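Local coordinates for Phenylalanine/tyrosine ammonia-lyase (PDB 1Y2M), which catalyses the non-oxidative deamination of L-phenylalanine and L-tyrosine to trans-cinnamate and p-coumarate, working as a homotetramer, at residues L440-M443 against G447-R450; A457-S462 against Q639-F644; K468-A473 against L524-Y529; C530-I535 against F668-L673; F542-Q547 against P595-A600. All coordinates share one frame; numbering follows the deposited sequence.

Interaction 1 (L440-M443 against G447-R450)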
# COMPACT_ATOMS: atom_id res chain seq x y z
N LEU B 440 -20.45 -14.75 -4.14
CA LEU B 440 -20.51 -15.36 -5.45
C LEU B 440 -19.68 -16.65 -5.45
O LEU B 440 -20.15 -17.67 -5.89
CB LEU B 440 -19.97 -14.41 -6.49
CG LEU B 440 -19.81 -15.00 -7.91
CD1 LEU B 440 -21.14 -15.45 -8.43
CD2 LEU B 440 -19.26 -13.95 -8.87
N THR B 441 -18.47 -16.63 -4.89
CA THR B 441 -17.59 -17.79 -5.03
C THR B 441 -18.11 -18.97 -4.18
O THR B 441 -17.93 -20.14 -4.53
CB THR B 441 -16.14 -17.41 -4.81
OG1 THR B 441 -15.29 -18.44 -5.41
CG2 THR B 441 -15.83 -17.21 -3.36
N GLU B 442 -18.82 -18.68 -3.10
CA GLU B 442 -19.50 -19.70 -2.32
C GLU B 442 -20.59 -20.35 -3.16
O GLU B 442 -20.73 -21.57 -3.21
CB GLU B 442 -20.06 -19.09 -1.04
CG GLU B 442 -20.79 -20.08 -0.13
CD GLU B 442 -21.34 -19.44 1.13
OE1 GLU B 442 -20.95 -18.27 1.47
OE2 GLU B 442 -22.19 -20.11 1.77
N MSE B 443 -21.38 -19.50 -3.80
CA MSE B 443 -22.47 -19.95 -4.64
C MSE B 443 -22.00 -20.81 -5.82
O MSE B 443 -22.75 -21.68 -6.26
CB MSE B 443 -23.30 -18.76 -5.18
CG MSE B 443 -24.53 -19.16 -5.81
SE MSE B 443 -25.65 -17.58 -6.27
CE MSE B 443 -24.33 -16.66 -7.43
N GLY B 447 -19.43 -27.79 -3.46
CA GLY B 447 -19.35 -28.28 -2.10
C GLY B 447 -20.01 -27.42 -1.08
O GLY B 447 -20.26 -27.88 0.01
N MSE B 448 -20.33 -26.17 -1.42
CA MSE B 448 -20.89 -25.22 -0.44
C MSE B 448 -22.27 -24.67 -0.78
O MSE B 448 -22.83 -23.97 0.01
CB MSE B 448 -19.94 -24.02 -0.31
CG MSE B 448 -18.57 -24.39 0.05
SE MSE B 448 -17.29 -22.84 0.03
CE MSE B 448 -17.92 -22.06 1.59
N ASN B 449 -22.77 -24.89 -2.00
CA ASN B 449 -23.91 -24.14 -2.55
C ASN B 449 -25.25 -24.82 -2.44
O ASN B 449 -26.19 -24.57 -3.18
CB ASN B 449 -23.56 -23.72 -3.99
CG ASN B 449 -23.45 -24.88 -4.94
OD1 ASN B 449 -23.68 -26.03 -4.55
ND2 ASN B 449 -23.10 -24.61 -6.19
N ARG B 450 -25.38 -25.68 -1.43
CA ARG B 450 -26.67 -26.27 -1.08
C ARG B 450 -27.31 -26.95 -2.29
O ARG B 450 -28.51 -26.87 -2.51
CB ARG B 450 -27.53 -25.21 -0.37
CG ARG B 450 -26.83 -24.67 0.90
CD ARG B 450 -27.38 -23.34 1.43

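Interaction 2 (A457-S462 against Q639-F644)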
# COMPACT_ATOMS: atom_id res chain seq x y z
N ALA B 457 -24.00 -25.08 -14.26
CA ALA B 457 -24.26 -25.69 -15.54
C ALA B 457 -25.71 -26.18 -15.56
O ALA B 457 -26.16 -26.84 -14.60
CB ALA B 457 -23.34 -26.87 -15.73
N ALA B 458 -26.44 -25.90 -16.63
CA ALA B 458 -27.84 -26.33 -16.75
C ALA B 458 -28.01 -27.81 -17.10
O ALA B 458 -29.07 -28.37 -16.85
CB ALA B 458 -28.56 -25.50 -17.84
N GLU B 459 -27.01 -28.36 -17.77
CA GLU B 459 -27.05 -29.72 -18.27
C GLU B 459 -25.90 -30.50 -17.67
O GLU B 459 -25.33 -30.08 -16.64
CB GLU B 459 -27.10 -29.75 -19.80
CG GLU B 459 -28.40 -29.09 -20.38
CD GLU B 459 -29.65 -29.92 -20.17
OE1 GLU B 459 -29.56 -31.17 -19.99
OE2 GLU B 459 -30.75 -29.34 -20.25
N ASP B 460 -25.56 -31.66 -18.24
CA ASP B 460 -24.50 -32.50 -17.61
C ASP B 460 -23.19 -31.75 -17.44
O ASP B 460 -22.67 -31.17 -18.40
CB ASP B 460 -24.28 -33.79 -18.40
CG ASP B 460 -25.25 -34.92 -18.02
OD1 ASP B 460 -26.08 -34.79 -17.12
OD2 ASP B 460 -25.13 -35.98 -18.65
N PRO B 461 -22.66 -31.72 -16.20
CA PRO B 461 -21.47 -30.95 -15.90
C PRO B 461 -20.21 -31.51 -16.53
O PRO B 461 -19.20 -30.80 -16.59
CB PRO B 461 -21.38 -31.00 -14.37
CG PRO B 461 -22.57 -31.59 -13.87
CD PRO B 461 -23.32 -32.23 -14.98
N SER B 462 -20.22 -32.76 -16.95
CA SER B 462 -19.04 -33.33 -17.61
C SER B 462 -18.61 -32.58 -18.83
O SER B 462 -17.42 -32.59 -19.19
CB SER B 462 -19.19 -34.81 -17.92
OG SER B 462 -20.27 -35.03 -18.75
N GLN B 639 -37.92 -33.67 -18.32
CA GLN B 639 -39.19 -33.02 -18.68
C GLN B 639 -39.33 -31.64 -18.06
O GLN B 639 -39.72 -30.68 -18.74
CB GLN B 639 -40.42 -33.91 -18.48
CG GLN B 639 -40.93 -34.20 -17.12
CD GLN B 639 -42.16 -35.21 -17.17
OE1 GLN B 639 -42.16 -36.18 -17.94
NE2 GLN B 639 -43.17 -34.96 -16.34
N VAL B 640 -38.90 -31.51 -16.82
CA VAL B 640 -38.93 -30.21 -16.15
C VAL B 640 -37.96 -29.21 -16.81
O VAL B 640 -38.30 -28.03 -17.01
CB VAL B 640 -38.60 -30.35 -14.65
CG1 VAL B 640 -38.49 -29.03 -13.98
CG2 VAL B 640 -39.70 -31.20 -13.98
N ARG B 641 -36.79 -29.69 -17.18
CA ARG B 641 -35.88 -28.86 -17.94
C ARG B 641 -36.49 -28.43 -19.27
O ARG B 641 -36.45 -27.25 -19.62
CB ARG B 641 -34.61 -29.60 -18.23
CG ARG B 641 -33.77 -29.71 -17.01
CD ARG B 641 -32.66 -30.74 -17.26
NE ARG B 641 -31.64 -30.79 -16.22
CZ ARG B 641 -30.63 -31.65 -16.26
NH1 ARG B 641 -30.51 -32.52 -17.24
NH2 ARG B 641 -29.70 -31.61 -15.33
N GLU B 642 -37.10 -29.36 -20.00
CA GLU B 642 -37.67 -28.99 -21.30
C GLU B 642 -38.79 -27.98 -21.14
O GLU B 642 -38.90 -27.05 -21.95
CB GLU B 642 -38.17 -30.21 -22.07
CG GLU B 642 -37.16 -30.80 -22.94
CD GLU B 642 -36.51 -29.79 -23.86
OE1 GLU B 642 -37.21 -29.03 -24.56
OE2 GLU B 642 -35.28 -29.77 -23.88
N THR B 643 -39.59 -28.14 -20.09
CA THR B 643 -40.68 -27.21 -19.84
C THR B 643 -40.10 -25.79 -19.64
O THR B 643 -40.62 -24.84 -20.23
CB THR B 643 -41.49 -27.62 -18.64
OG1 THR B 643 -42.15 -28.84 -18.93
CG2 THR B 643 -42.49 -26.55 -18.26
N PHE B 644 -39.03 -25.65 -18.85
CA PHE B 644 -38.34 -24.37 -18.71
C PHE B 644 -37.81 -23.83 -20.03
O PHE B 644 -38.04 -22.67 -20.37
CB PHE B 644 -37.15 -24.54 -17.75
CG PHE B 644 -36.33 -23.30 -17.53
CD1 PHE B 644 -36.70 -22.36 -16.60
CD2 PHE B 644 -35.13 -23.12 -18.22
CE1 PHE B 644 -35.94 -21.22 -16.38
CE2 PHE B 644 -34.35 -21.97 -18.02
CZ PHE B 644 -34.76 -21.02 -17.11
O HOH W 1 -31.05 -28.44 -14.58
O HOH W 2 -31.75 -32.73 -19.88
O HOH W 3 -27.29 -33.07 -15.32
O HOH W 4 -28.46 -34.51 -18.42

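Interaction 3 (K468-A473 against L524-Y529)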
# COMPACT_ATOMS: atom_id res chain seq x y z
N LYS B 468 -17.53 -21.14 -14.29
CA LYS B 468 -16.16 -21.33 -13.74
C LYS B 468 -15.23 -20.15 -14.12
O LYS B 468 -14.42 -19.67 -13.30
CB LYS B 468 -15.57 -22.65 -14.23
CG LYS B 468 -14.20 -22.93 -13.69
CD LYS B 468 -13.61 -24.18 -14.26
CE LYS B 468 -14.26 -25.44 -13.75
NZ LYS B 468 -13.90 -25.71 -12.35
N GLY B 469 -15.32 -19.69 -15.37
CA GLY B 469 -14.51 -18.59 -15.80
C GLY B 469 -14.87 -17.35 -15.05
O GLY B 469 -14.03 -16.53 -14.70
N LEU B 470 -16.15 -17.17 -14.81
CA LEU B 470 -16.63 -16.01 -14.04
C LEU B 470 -16.19 -16.04 -12.57
O LEU B 470 -15.91 -15.02 -11.98
CB LEU B 470 -18.13 -15.80 -14.21
CG LEU B 470 -18.64 -15.36 -15.57
CD1 LEU B 470 -20.19 -15.31 -15.56
CD2 LEU B 470 -18.05 -14.02 -15.98
N ASP B 471 -16.11 -17.23 -11.99
CA ASP B 471 -15.56 -17.38 -10.63
C ASP B 471 -14.15 -16.81 -10.62
O ASP B 471 -13.77 -16.03 -9.76
CB ASP B 471 -15.54 -18.88 -10.29
CG ASP B 471 -15.44 -19.15 -8.80
OD1 ASP B 471 -15.80 -18.28 -7.95
OD2 ASP B 471 -15.08 -20.32 -8.46
N ILE B 472 -13.37 -17.20 -11.62
CA ILE B 472 -11.98 -16.72 -11.76
C ILE B 472 -11.96 -15.21 -12.04
O ILE B 472 -11.14 -14.49 -11.43
CB ILE B 472 -11.26 -17.50 -12.89
CG1 ILE B 472 -11.12 -18.98 -12.50
CG2 ILE B 472 -9.90 -16.88 -13.22
CD1 ILE B 472 -10.90 -19.93 -13.73
N ALA B 473 -12.80 -14.72 -12.96
CA ALA B 473 -12.88 -13.28 -13.19
C ALA B 473 -13.19 -12.49 -11.93
O ALA B 473 -12.60 -11.44 -11.71
CB ALA B 473 -13.89 -12.97 -14.31
N LEU B 524 -19.78 -6.71 -10.00
CA LEU B 524 -21.19 -6.82 -9.64
C LEU B 524 -22.05 -7.26 -10.86
O LEU B 524 -23.05 -7.97 -10.70
CB LEU B 524 -21.72 -5.54 -9.00
CG LEU B 524 -21.03 -5.22 -7.67
CD1 LEU B 524 -21.82 -4.12 -6.99
CD2 LEU B 524 -20.88 -6.41 -6.72
N ALA B 525 -21.64 -6.87 -12.07
CA ALA B 525 -22.32 -7.37 -13.31
C ALA B 525 -22.16 -8.91 -13.38
O ALA B 525 -23.06 -9.62 -13.73
CB ALA B 525 -21.78 -6.73 -14.52
N THR B 526 -20.96 -9.37 -13.11
CA THR B 526 -20.67 -10.81 -13.06
C THR B 526 -21.54 -11.56 -12.03
O THR B 526 -22.14 -12.61 -12.29
CB THR B 526 -19.17 -10.99 -12.78
OG1 THR B 526 -18.44 -10.48 -13.89
CG2 THR B 526 -18.75 -12.43 -12.51
N HIS B 527 -21.58 -11.03 -10.82
CA HIS B 527 -22.38 -11.63 -9.76
C HIS B 527 -23.85 -11.66 -10.19
O HIS B 527 -24.57 -12.65 -9.97
CB HIS B 527 -22.14 -10.82 -8.48
CG HIS B 527 -22.75 -11.41 -7.22
ND1 HIS B 527 -22.59 -10.84 -5.98
CD2 HIS B 527 -23.53 -12.50 -7.04
CE1 HIS B 527 -23.24 -11.57 -5.08
NE2 HIS B 527 -23.83 -12.57 -5.70
N LEU B 528 -24.37 -10.55 -10.69
CA LEU B 528 -25.76 -10.52 -11.14
C LEU B 528 -26.04 -11.54 -12.23
O LEU B 528 -27.03 -12.27 -12.16
CB LEU B 528 -26.12 -9.11 -11.63
CG LEU B 528 -27.56 -8.82 -12.05
CD1 LEU B 528 -28.57 -9.32 -11.01
CD2 LEU B 528 -27.73 -7.29 -12.26
N TYR B 529 -25.13 -11.65 -13.19
CA TYR B 529 -25.26 -12.69 -14.23
C TYR B 529 -25.43 -14.06 -13.56
O TYR B 529 -26.34 -14.83 -13.90
CB TYR B 529 -24.06 -12.68 -15.17
CG TYR B 529 -24.10 -13.81 -16.16
CD1 TYR B 529 -24.70 -13.66 -17.41
CD2 TYR B 529 -23.55 -15.02 -15.84
CE1 TYR B 529 -24.75 -14.72 -18.29
CE2 TYR B 529 -23.63 -16.10 -16.73
CZ TYR B 529 -24.22 -15.94 -17.93
OH TYR B 529 -24.26 -17.03 -18.81

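Interaction 4 (C530-I535 against F668-L673)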
# COMPACT_ATOMS: atom_id res chain seq x y z
N CYS B 530 -24.53 -14.35 -12.62
CA CYS B 530 -24.50 -15.70 -11.99
C CYS B 530 -25.71 -15.98 -11.11
O CYS B 530 -26.32 -17.07 -11.18
CB CYS B 530 -23.25 -15.94 -11.24
SG CYS B 530 -21.73 -15.96 -12.20
N VAL B 531 -26.08 -15.00 -10.28
CA VAL B 531 -27.18 -15.23 -9.34
C VAL B 531 -28.47 -15.51 -10.09
O VAL B 531 -29.32 -16.25 -9.64
CB VAL B 531 -27.31 -14.07 -8.28
CG1 VAL B 531 -28.03 -12.85 -8.88
CG2 VAL B 531 -28.03 -14.55 -7.02
N LEU B 532 -28.66 -14.88 -11.25
CA LEU B 532 -29.90 -15.10 -12.01
C LEU B 532 -29.92 -16.53 -12.57
O LEU B 532 -30.97 -17.18 -12.53
CB LEU B 532 -30.02 -14.10 -13.16
CG LEU B 532 -30.08 -12.66 -12.68
CD1 LEU B 532 -29.96 -11.75 -13.86
CD2 LEU B 532 -31.35 -12.36 -11.83
N GLN B 533 -28.77 -17.00 -13.05
CA GLN B 533 -28.67 -18.42 -13.45
C GLN B 533 -28.98 -19.32 -12.30
O GLN B 533 -29.77 -20.28 -12.45
CB GLN B 533 -27.31 -18.76 -14.00
CG GLN B 533 -27.19 -20.23 -14.43
CD GLN B 533 -27.66 -20.54 -15.85
OE1 GLN B 533 -28.27 -19.72 -16.56
NE2 GLN B 533 -27.38 -21.79 -16.27
N ALA B 534 -28.39 -19.04 -11.14
CA ALA B 534 -28.63 -19.87 -9.95
C ALA B 534 -30.11 -19.88 -9.57
O ALA B 534 -30.69 -20.91 -9.24
CB ALA B 534 -27.79 -19.36 -8.79
N ILE B 535 -30.74 -18.70 -9.65
CA ILE B 535 -32.19 -18.56 -9.34
C ILE B 535 -33.04 -19.46 -10.27
O ILE B 535 -33.93 -20.14 -9.86
CB ILE B 535 -32.63 -17.10 -9.43
CG1 ILE B 535 -32.18 -16.40 -8.15
CG2 ILE B 535 -34.08 -16.98 -9.61
CD1 ILE B 535 -32.19 -14.88 -8.20
N PHE B 668 -35.68 -7.06 -15.14
CA PHE B 668 -34.88 -6.06 -15.85
C PHE B 668 -33.79 -6.70 -16.67
O PHE B 668 -33.58 -6.36 -17.83
CB PHE B 668 -34.25 -5.10 -14.84
CG PHE B 668 -33.33 -4.09 -15.46
CD1 PHE B 668 -33.84 -3.10 -16.31
CD2 PHE B 668 -31.95 -4.11 -15.18
CE1 PHE B 668 -32.99 -2.14 -16.89
CE2 PHE B 668 -31.12 -3.17 -15.75
CZ PHE B 668 -31.63 -2.17 -16.59
N VAL B 669 -33.07 -7.65 -16.08
CA VAL B 669 -31.93 -8.24 -16.77
C VAL B 669 -32.41 -9.24 -17.84
O VAL B 669 -31.94 -9.23 -18.99
CB VAL B 669 -30.98 -8.91 -15.78
CG1 VAL B 669 -29.89 -9.60 -16.55
CG2 VAL B 669 -30.36 -7.88 -14.90
N ARG B 670 -33.35 -10.10 -17.49
CA ARG B 670 -33.78 -11.16 -18.36
C ARG B 670 -34.58 -10.61 -19.56
O ARG B 670 -34.46 -11.11 -20.68
CB ARG B 670 -34.62 -12.17 -17.54
CG ARG B 670 -33.81 -13.13 -16.68
CD ARG B 670 -33.39 -14.36 -17.49
NE ARG B 670 -32.68 -15.34 -16.66
CZ ARG B 670 -31.39 -15.33 -16.44
NH1 ARG B 670 -30.61 -14.39 -16.94
NH2 ARG B 670 -30.85 -16.30 -15.72
N GLU B 671 -35.42 -9.60 -19.31
CA GLU B 671 -36.29 -9.06 -20.34
C GLU B 671 -35.74 -7.79 -20.93
O GLU B 671 -35.49 -7.74 -22.14
CB GLU B 671 -37.67 -8.80 -19.80
CG GLU B 671 -38.34 -10.00 -19.21
CD GLU B 671 -38.20 -11.28 -20.02
OE1 GLU B 671 -38.30 -11.26 -21.26
OE2 GLU B 671 -38.03 -12.35 -19.38
N GLU B 672 -35.53 -6.73 -20.15
CA GLU B 672 -35.11 -5.48 -20.77
C GLU B 672 -33.71 -5.54 -21.36
O GLU B 672 -33.48 -5.01 -22.46
CB GLU B 672 -35.17 -4.30 -19.81
CG GLU B 672 -36.57 -3.85 -19.48
CD GLU B 672 -36.61 -2.55 -18.67
OE1 GLU B 672 -36.18 -1.49 -19.20
OE2 GLU B 672 -37.10 -2.57 -17.53
N LEU B 673 -32.79 -6.22 -20.66
CA LEU B 673 -31.42 -6.37 -21.16
C LEU B 673 -31.25 -7.57 -22.08
O LEU B 673 -30.23 -7.68 -22.77
CB LEU B 673 -30.42 -6.46 -20.01
CG LEU B 673 -30.37 -5.30 -19.03
CD1 LEU B 673 -29.15 -5.44 -18.12
CD2 LEU B 673 -30.44 -3.95 -19.75

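Interaction 5 (F542-Q547 against P595-A600)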
# COMPACT_ATOMS: atom_id res chain seq x y z
N PHE B 542 -37.07 -26.71 -7.60
CA PHE B 542 -38.38 -26.61 -6.94
C PHE B 542 -39.51 -27.22 -7.76
O PHE B 542 -40.36 -27.94 -7.21
CB PHE B 542 -38.71 -25.17 -6.62
CG PHE B 542 -38.02 -24.63 -5.39
CD1 PHE B 542 -36.96 -25.29 -4.79
CD2 PHE B 542 -38.45 -23.44 -4.83
CE1 PHE B 542 -36.31 -24.76 -3.64
CE2 PHE B 542 -37.84 -22.91 -3.71
CZ PHE B 542 -36.77 -23.57 -3.12
N GLU B 543 -39.53 -26.96 -9.07
CA GLU B 543 -40.56 -27.57 -9.94
C GLU B 543 -40.46 -29.08 -9.96
O GLU B 543 -41.49 -29.78 -9.89
CB GLU B 543 -40.49 -27.06 -11.38
CG GLU B 543 -40.81 -25.60 -11.49
CD GLU B 543 -42.23 -25.30 -11.11
OE1 GLU B 543 -43.14 -25.91 -11.70
OE2 GLU B 543 -42.45 -24.49 -10.19
N PHE B 544 -39.22 -29.57 -10.01
CA PHE B 544 -38.96 -31.02 -9.96
C PHE B 544 -39.49 -31.64 -8.66
O PHE B 544 -40.20 -32.64 -8.67
CB PHE B 544 -37.46 -31.25 -10.06
CG PHE B 544 -37.08 -32.70 -9.91
CD1 PHE B 544 -37.10 -33.54 -10.98
CD2 PHE B 544 -36.67 -33.18 -8.69
CE1 PHE B 544 -36.75 -34.89 -10.82
CE2 PHE B 544 -36.35 -34.53 -8.52
CZ PHE B 544 -36.38 -35.36 -9.61
N LYS B 545 -39.13 -31.04 -7.53
CA LYS B 545 -39.54 -31.54 -6.22
C LYS B 545 -41.08 -31.60 -6.09
O LYS B 545 -41.62 -32.52 -5.45
CB LYS B 545 -38.93 -30.69 -5.11
CG LYS B 545 -37.46 -30.93 -4.92
CD LYS B 545 -36.86 -30.01 -3.87
CE LYS B 545 -35.37 -30.36 -3.64
NZ LYS B 545 -34.78 -29.57 -2.51
N LYS B 546 -41.80 -30.65 -6.69
CA LYS B 546 -43.28 -30.70 -6.63
C LYS B 546 -43.78 -31.99 -7.17
O LYS B 546 -44.77 -32.55 -6.68
CB LYS B 546 -43.92 -29.61 -7.48
CG LYS B 546 -43.94 -28.23 -6.92
CD LYS B 546 -44.57 -27.31 -7.97
CE LYS B 546 -44.74 -25.89 -7.43
NZ LYS B 546 -45.02 -24.91 -8.54
N GLN B 547 -43.16 -32.43 -8.26
CA GLN B 547 -43.61 -33.65 -8.92
C GLN B 547 -42.96 -34.90 -8.36
O GLN B 547 -43.56 -35.96 -8.32
CB GLN B 547 -43.29 -33.57 -10.39
CG GLN B 547 -44.28 -32.72 -11.12
CD GLN B 547 -44.28 -33.06 -12.56
OE1 GLN B 547 -44.78 -34.14 -12.99
NE2 GLN B 547 -43.72 -32.18 -13.34
N PRO B 595 -25.86 -41.20 -13.79
CA PRO B 595 -25.26 -41.79 -12.57
C PRO B 595 -25.70 -41.13 -11.25
O PRO B 595 -25.69 -41.82 -10.23
CB PRO B 595 -23.75 -41.64 -12.79
CG PRO B 595 -23.62 -40.48 -13.75
CD PRO B 595 -24.84 -40.67 -14.69
N ARG B 596 -26.03 -39.85 -11.26
CA ARG B 596 -26.51 -39.17 -10.08
C ARG B 596 -27.71 -39.88 -9.49
O ARG B 596 -27.79 -40.12 -8.29
CB ARG B 596 -26.90 -37.74 -10.40
CG ARG B 596 -27.14 -36.95 -9.13
CD ARG B 596 -27.42 -35.50 -9.38
NE ARG B 596 -27.42 -34.72 -8.14
CZ ARG B 596 -27.74 -33.44 -8.10
NH1 ARG B 596 -28.05 -32.82 -9.23
NH2 ARG B 596 -27.72 -32.79 -6.97
N TRP B 597 -28.69 -40.17 -10.33
CA TRP B 597 -29.94 -40.77 -9.83
C TRP B 597 -29.77 -42.23 -9.42
O TRP B 597 -30.39 -42.68 -8.48
CB TRP B 597 -31.08 -40.55 -10.82
CG TRP B 597 -31.55 -39.11 -10.67
CD1 TRP B 597 -31.37 -38.08 -11.53
CD2 TRP B 597 -32.21 -38.58 -9.53
NE1 TRP B 597 -31.90 -36.94 -11.01
CE2 TRP B 597 -32.44 -37.21 -9.78
CE3 TRP B 597 -32.63 -39.13 -8.30
CZ2 TRP B 597 -33.07 -36.38 -8.85
CZ3 TRP B 597 -33.29 -38.31 -7.39
CH2 TRP B 597 -33.50 -36.94 -7.68
N HIS B 598 -28.94 -42.98 -10.13
CA HIS B 598 -28.64 -44.32 -9.72
C HIS B 598 -27.88 -44.33 -8.40
O HIS B 598 -28.15 -45.17 -7.56
CB HIS B 598 -27.94 -45.10 -10.83
CG HIS B 598 -28.88 -45.47 -11.93
ND1 HIS B 598 -29.77 -46.52 -11.83
CD2 HIS B 598 -29.12 -44.89 -13.13
CE1 HIS B 598 -30.51 -46.58 -12.91
NE2 HIS B 598 -30.13 -45.61 -13.72
N ASP B 599 -26.97 -43.39 -8.22
CA ASP B 599 -26.29 -43.25 -6.93
C ASP B 599 -27.26 -42.94 -5.76
O ASP B 599 -27.25 -43.60 -4.70
CB ASP B 599 -25.20 -42.17 -7.07
CG ASP B 599 -24.62 -41.77 -5.72
OD1 ASP B 599 -23.55 -42.33 -5.35
OD2 ASP B 599 -25.27 -40.97 -5.01
N ALA B 600 -28.13 -41.98 -5.98
CA ALA B 600 -29.08 -41.58 -4.93
C ALA B 600 -29.98 -42.72 -4.47
O ALA B 600 -30.17 -42.98 -3.27
CB ALA B 600 -29.93 -40.44 -5.40

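Interaction 1 (L440-M443 against G447-R450)
Asn449 folds back on the helix that precedes it and bonds the carbonyl of Met443, the last residue of helix 416-443. Its CB already rests against the helix end, 3.2 Å from Met443 O and 3.6 Å from Glu442 O. From there CG stands between the backbone N and the carbonyl carbon (chi1 67°), which brings ND2 to Met443 O. At the tip, ND2 donates to Met443 O across 3.0 Å with an N-H...O angle of 157°. The oxygen lies in the plane of the Asn449 amide, yet ND2 arrives from above the carbonyl plane of Met443. A short amide suits the place, because carbonyls in the last turn of a helix have no further helical N-H to meet. With a leucine here the N-H donor is gone, and the loop would probably lose one polar tie to the helix end. Beside it, the extended chain of Glu442 crosses the selenomethionine Met448 at about a right angle, CG to CE 3.9 Å. The carboxylate of Glu442 goes on to a salt bridge with Arg362, which also bonds Met448 O. The CB of Met443, also a selenomethionine, points away from the loop, and its side chain packs on Val531 and Ala534 of helix 506-560, where Leu440 also packs on His527 and Cys530, while Met448 meets Ala498 of the second subunit.

Interaction 2 (A457-S462 against Q639-F644)
Arg641 lays one face of its guanidinium under the loop at Ala458 and Glu459. Ala458 O sits 3.3 Å above the guanidinium plane, nearer its edge than its centre. The carboxylate of Glu459 comes over the same face, its OE1 3.2 Å from Arg641 NH1. Because that oxygen is well out of the guanidinium plane, and the two planes stand 66° apart, the salt bridge rests on charge, with no N-H aimed at the acid. The N-H groups turn to water instead. One molecule links NE to Ala458 O, the oxygen of a second is 2.9 Å from Arg641 NH1 and 2.7 Å from Glu459 OE1, and a third joins NH2 to Asp460 OD1. A fourth, also bound to NH1, reaches Asp460 OD1 by a weak bond. Arginine fits here because its flat cation can pair by charge through a face while its rim serves several waters. Its chain, extended from CG to NE, carries the group across from the helix; the Glu459 chain, bent at chi2 (-72°), brings its acid to it. Further out, Glu459 OE2 is held in a salt bridge by Arg679, which also pairs with Glu642, and Asp460 OD1 accepts from Leu593 N at the start of helix 593-611. The whole is a salt bridge seconded by bridging waters, joining the loop between helices 416-443 and 468-484 to helix 619-646 in this largely helical fold.

Interaction 3 (K468-A473 against L524-Y529)
All the close contacts run through Leu470, whose branched apolar end suits a buried place between Tyr529 and Thr526. The tightest point is CD1 against Tyr529 CD2 at 3.4 Å, where the leucine meets the ring obliquely and the two side chains cross at about a right angle. Leu470 CB touches Thr526 CG2 at 3.8 Å, and CD2 meets the same methyl. Thr526 holds CG2 anti to the backbone N, while OG1 bonds Leu522 O one turn back: threonine suits the place by giving a methyl to the leucine while its hydroxyl is bonded within its own helix. The two helices, 468-484 and 506-560, belong to the central helical bundle of the PAL/histidase fold, and Tyr529 sends its OH to His466 just before the first of them. The packing slackens toward Ala473, whose CB points toward helix 506-560 but stays 5.2 Å from Thr526 CG2 and OG1. At the beginning of helix 468-484 lies Lys468, a cinnamate-binding residue, whose NZ forms a salt bridge with Glu496 of the third subunit.

Interaction 4 (C530-I535 against F668-L673)
Leu532 meets both Val669 and the guanidinium of Arg670: CD1 reaches the first, CB the second. Its CD1 lies 3.4 Å from Val669 CG1, tighter than ordinary van der Waals contact, and 3.6 Å from Val669 CB, the two chains crossing at a slant. Leucine and valine suit the place because both are apolar and the site is buried. Leu532 CB sits over one face of the Arg670 guanidinium, 3.5 Å from NH2. Arginine can reach this point because its chain bends at chi2 (-87°), and its flat cation can lie against aliphatic carbon while NH2 forms a salt bridge with Asp536 and NH1 bonds Val675 O, which probably offsets the cost of burying the charge. Arg670 lies within a wider pi-type turn, closed by Leu673 N on Phe668 O at 2.9 Å. The axes of the segments 530-535 and 668-672 are 87° apart and approach to 11.4 Å. Leu532 also touches Tyr666 of helix 662-672 and Met299 of helix 273-303, the helix whose Thr300 and Ala303 meet Val531 and Ala534.

Interaction 5 (F542-Q547 against P595-A600)
Phe544 and Trp597 meet from opposite directions, joining helix 506-560 to helix 593-611 in a small aromatic cluster that Phe548 completes. The setting is consistent with the helical C-terminal extension that eukaryotic phenylalanine ammonia-lyases carry and histidases lack. The aromatic contact is oblique, neither stacked nor edge-to-face: the Phe544 ring and the six-membered ring of Trp597 have planes 36° apart and centroids 5.5 Å apart. Phe544 CZ comes to 3.5 Å from Trp597 CZ2, and Phe544 CE2 to 3.8 Å from Trp597 CH2. Large rings suit a place where the CA atoms of Phe544 and Trp597, the nearest pair, are 13.3 Å apart; CG of Phe544 anti to its N (chi1 176°) points the ring across. Replacing Phe544 by an alanine takes this ring away and is likely to open a gap beside Trp597 CZ2 and CH2. Helix 619-646 adds further packing: Thr637 touches both rings and Ala633 touches Trp597. A salt bridge also lies within segment 542-547: Lys546 NZ to Glu543 OE2, 3.1 Å, on the syn side of the carboxylate and 24° from its plane.

Helix 506-560 is common to interactions 3, 4 and 5, which use it at successive positions. Interactions 3 and 4 touch, with Leu470 CD1 3.8 Å from Cys530 SG and Leu528 CD2 3.8 Å from Val669 CG2, and their centres are 13 Å apart. Interaction 1 touches both: Thr441 OG1 lies 2.6 Å from Asp471 OD1 of interaction 3, a probable hydrogen bond, and its centre is 18 Å from that of interaction 4. Interactions 2 and 5, centres 12 Å apart, join through Val640 CG1 and Glu543 CB at 3.8 Å, and lie away from the annotated sites. Nearest to the chemistry are interaction 3, which holds the cinnamate-binding Lys468, and interaction 1, where the side chain of Glu442 stands about 9 Å from that of Arg366, which by similarity probably binds cinnamate.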